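Local coordinates for protein GTP cyclohydrolase (Enterococcus faecalis, PDB 2R41) that is of unknown function, a small alpha-beta protein of the DUF960 family that carries the name GTP cyclohydrolase without established activity, at residues C[49-54]-C[66-71]. Sequence-based numbering, arbitrary orientation. Where two conformers were deposited one is given.
Sequences LLHFDL and SQENSS
Ser66 O is gripped by one bond, donated by His51 N at 2.9 Å, which comes in nearly along the C=O axis although bent at the hydrogen (150°). One further bond completes the pair: Ser66 N gives its hydrogen to His51 O at 3.1 Å, well aligned at the hydrogen but lying above the plane of the accepting carbonyl. Together they make His51 and Ser66 an antiparallel hydrogen-bonded pair at the end of strand 60-66, with both side chains on the same face of the sheet. A small side chain suits Ser66, whose OG, held between the backbone N and the carbonyl carbon, fits beside His51 CB at 3.8 Å on this crowded face.

Past Gln67 the chains part, and a water continues the pairing. It donates to Leu49 O at 2.8 Å and accepts from Glu68 N, standing where a direct backbone bond would otherwise be expected. On the His51 face, Glu68 bends at chi2 (140°) so that its carboxylate meets the imidazole edge in the ring plane, the two planes 89° apart. Glu68 OE1 lies 3.3 Å from His51 CE1, while Leu49, its CG anti to the backbone N, brings CD2 against the same oxygen. The imidazole also meets the inclined ring of Phe91 on strand 89-94.

On the opposite sheet face Leu50 and Gln67 run side by side. Buried Leu50 is suitably apolar against Ile36 of helix 26-40, whereas Gln67, able both to accept and to donate, satisfies its buried amide on the loop leading into strand 49-57: OE1 accepts from Asn47 N and NE2 donates to Pro45 O. Backbone bonds and one water thus join a central strand to a departing loop; the carboxylate, making neither hydrogen bond nor salt bridge to His51, may modestly favour its protonation electrostatically.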
ATOM      1  N   LEU C  49       1.636  25.123  -6.474  1.00 44.15           N
ATOM      2  CA  LEU C  49       2.881  24.616  -7.041  1.00 43.04           C
ATOM      3  C   LEU C  49       4.082  25.333  -6.460  1.00 42.70           C
ATOM      4  O   LEU C  49       4.091  26.561  -6.366  1.00 43.06           O
ATOM      5  CB  LEU C  49       2.869  24.745  -8.534  1.00 43.88           C
ATOM      6  CG  LEU C  49       4.194  24.387  -9.182  1.00 43.03           C
ATOM      7  CD1 LEU C  49       4.323  22.908  -9.390  1.00 41.33           C
ATOM      8  CD2 LEU C  49       4.170  25.102 -10.510  1.00 48.01           C
ATOM      9  N   LEU C  50       5.075  24.550  -6.043  1.00 41.74           N
ATOM     10  CA  LEU C  50       6.146  25.029  -5.184  1.00 41.55           C
ATOM     11  C   LEU C  50       7.496  24.685  -5.765  1.00 42.56           C
ATOM     12  O   LEU C  50       7.736  23.513  -6.097  1.00 42.81           O
ATOM     13  CB  LEU C  50       6.006  24.340  -3.853  1.00 39.81           C
ATOM     14  CG  LEU C  50       5.246  25.045  -2.747  1.00 39.10           C
ATOM     15  CD1 LEU C  50       4.015  25.739  -3.175  1.00 38.73           C
ATOM     16  CD2 LEU C  50       4.929  24.045  -1.699  1.00 38.76           C
ATOM     17  N   HIS C  51       8.374  25.680  -5.909  1.00 44.23           N
ATOM     18  CA  HIS C  51       9.706  25.460  -6.490  1.00 45.66           C
ATOM     19  C   HIS C  51      10.688  25.204  -5.355  1.00 44.97           C
ATOM     20  O   HIS C  51      10.692  25.916  -4.345  1.00 46.18           O
ATOM     21  CB  HIS C  51      10.191  26.668  -7.285  1.00 47.42           C
ATOM     22  CG  HIS C  51       9.273  27.106  -8.402  1.00 55.40           C
ATOM     23  ND1 HIS C  51       7.897  27.200  -8.270  1.00 60.64           N
ATOM     24  CD2 HIS C  51       9.549  27.555  -9.657  1.00 60.77           C
ATOM     25  CE1 HIS C  51       7.365  27.664  -9.393  1.00 60.46           C
ATOM     26  NE2 HIS C  51       8.344  27.887 -10.249  1.00 62.27           N
ATOM     27  N   PHE C  52      11.526  24.188  -5.494  1.00 44.27           N
ATOM     28  CA  PHE C  52      12.647  24.043  -4.581  1.00 43.85           C
ATOM     29  C   PHE C  52      13.953  23.890  -5.328  1.00 45.66           C
ATOM     30  O   PHE C  52      14.106  22.928  -6.054  1.00 46.00           O
ATOM     31  CB  PHE C  52      12.451  22.833  -3.715  1.00 41.52           C
ATOM     32  CG  PHE C  52      11.231  22.911  -2.842  1.00 39.77           C
ATOM     33  CD1 PHE C  52      11.281  23.539  -1.617  1.00 36.38           C
ATOM     34  CD2 PHE C  52      10.035  22.318  -3.236  1.00 36.27           C
ATOM     35  CE1 PHE C  52      10.168  23.589  -0.817  1.00 33.93           C
ATOM     36  CE2 PHE C  52       8.936  22.386  -2.450  1.00 32.99           C
ATOM     37  CZ  PHE C  52       9.000  23.020  -1.235  1.00 35.11           C
ATOM     38  N   ASP C  53      14.886  24.821  -5.166  1.00 47.77           N
ATOM     39  CA  ASP C  53      16.224  24.588  -5.677  1.00 50.85           C
ATOM     40  C   ASP C  53      17.096  23.910  -4.612  1.00 51.19           C
ATOM     41  O   ASP C  53      17.104  24.338  -3.442  1.00 51.32           O
ATOM     42  CB  ASP C  53      16.873  25.878  -6.134  1.00 53.43           C
ATOM     43  CG  ASP C  53      16.099  26.555  -7.246  1.00 58.54           C
ATOM     44  OD1 ASP C  53      15.610  27.719  -7.046  1.00 62.64           O
ATOM     45  OD2 ASP C  53      15.979  25.918  -8.323  1.00 63.56           O
ATOM     46  N   LEU C  54      17.804  22.848  -5.027  1.00 51.37           N
ATOM     47  CA  LEU C  54      18.712  22.074  -4.176  1.00 51.71           C
ATOM     48  C   LEU C  54      20.155  22.558  -4.414  1.00 53.50           C
ATOM     49  O   LEU C  54      20.693  22.375  -5.488  1.00 55.08           O
ATOM     50  CB  LEU C  54      18.595  20.599  -4.566  1.00 51.47           C
ATOM     51  CG  LEU C  54      17.324  19.730  -4.353  1.00 51.37           C
ATOM     52  CD1 LEU C  54      17.590  18.634  -3.370  1.00 51.76           C
ATOM     53  CD2 LEU C  54      16.023  20.445  -3.958  1.00 50.39           C
ATOM     54  N   SER C  66      10.761  28.906  -3.371  1.00 45.62           N
ATOM     55  CA  SER C  66      10.006  30.049  -3.874  1.00 47.43           C
ATOM     56  C   SER C  66       8.745  29.551  -4.543  1.00 47.59           C
ATOM     57  O   SER C  66       8.603  28.350  -4.726  1.00 47.00           O
ATOM     58  CB  SER C  66      10.842  30.885  -4.865  1.00 48.99           C
ATOM     59  OG  SER C  66      11.197  30.163  -6.039  1.00 49.64           O
ATOM     60  N   GLN C  67       7.849  30.473  -4.897  1.00 49.31           N
ATOM     61  CA  GLN C  67       6.612  30.192  -5.617  1.00 50.38           C
ATOM     62  C   GLN C  67       6.230  31.404  -6.474  1.00 53.80           C
ATOM     63  O   GLN C  67       6.626  32.537  -6.166  1.00 54.29           O
ATOM     64  CB  GLN C  67       5.468  29.811  -4.653  1.00 49.75           C
ATOM     65  CG  GLN C  67       5.077  30.863  -3.616  1.00 49.68           C
ATOM     66  CD  GLN C  67       4.056  30.373  -2.600  1.00 50.06           C
ATOM     67  OE1 GLN C  67       3.437  29.335  -2.777  1.00 51.41           O
ATOM     68  NE2 GLN C  67       3.871  31.130  -1.530  1.00 48.11           N
ATOM     69  N   GLU C  68       5.489  31.127  -7.552  0.50 55.71           N
ATOM     70  CA  GLU C  68       4.889  32.116  -8.450  0.50 59.30           C
ATOM     71  C   GLU C  68       3.952  32.997  -7.621  0.50 60.99           C
ATOM     72  O   GLU C  68       3.312  32.505  -6.683  0.50 60.25           O
ATOM     73  CB  GLU C  68       4.079  31.405  -9.561  0.50 59.96           C
ATOM     74  CG  GLU C  68       4.891  30.620 -10.638  0.50 60.32           C
ATOM     75  CD  GLU C  68       4.255  29.248 -11.058  0.50 60.23           C
ATOM     76  OE1 GLU C  68       4.992  28.393 -11.609  0.50 60.29           O
ATOM     77  OE2 GLU C  68       3.041  29.008 -10.836  0.50 60.54           O
ATOM     78  N   ASN C  69       3.880  34.292  -7.946  1.00 63.94           N
ATOM     79  CA  ASN C  69       2.950  35.218  -7.259  1.00 66.72           C
ATOM     80  C   ASN C  69       3.255  35.446  -5.800  1.00 66.08           C
ATOM     81  O   ASN C  69       2.324  35.599  -4.996  1.00 67.05           O
ATOM     82  CB  ASN C  69       1.496  34.719  -7.319  1.00 67.94           C
ATOM     83  CG  ASN C  69       0.908  34.846  -8.675  1.00 71.41           C
ATOM     84  OD1 ASN C  69       1.421  35.591  -9.522  1.00 73.80           O
ATOM     85  ND2 ASN C  69      -0.174  34.112  -8.911  1.00 73.78           N
ATOM     86  N   SER C  70       4.528  35.447  -5.430  1.00 64.92           N
ATOM     87  CA  SER C  70       4.846  35.692  -4.043  1.00 64.42           C
ATOM     88  C   SER C  70       6.267  36.134  -3.902  1.00 64.12           C
ATOM     89  O   SER C  70       7.126  35.749  -4.678  1.00 63.29           O
ATOM     90  CB  SER C  70       4.565  34.454  -3.192  1.00 62.77           C
ATOM     91  OG  SER C  70       5.124  34.597  -1.893  1.00 64.26           O
ATOM     92  N   SER C  71       6.500  36.954  -2.894  1.00 65.41           N
ATOM     93  CA  SER C  71       7.789  37.575  -2.730  1.00 67.28           C
ATOM     94  C   SER C  71       8.617  36.815  -1.705  1.00 66.38           C
ATOM     95  O   SER C  71       9.787  37.111  -1.474  1.00 67.10           O
ATOM     96  CB  SER C  71       7.634  39.071  -2.389  1.00 69.48           C
ATOM     97  OG  SER C  71       6.848  39.248  -1.231  1.00 69.09           O
TER
HETATM   98  O   HOH W   1       4.896  28.675  -7.992  1.00 37.83           O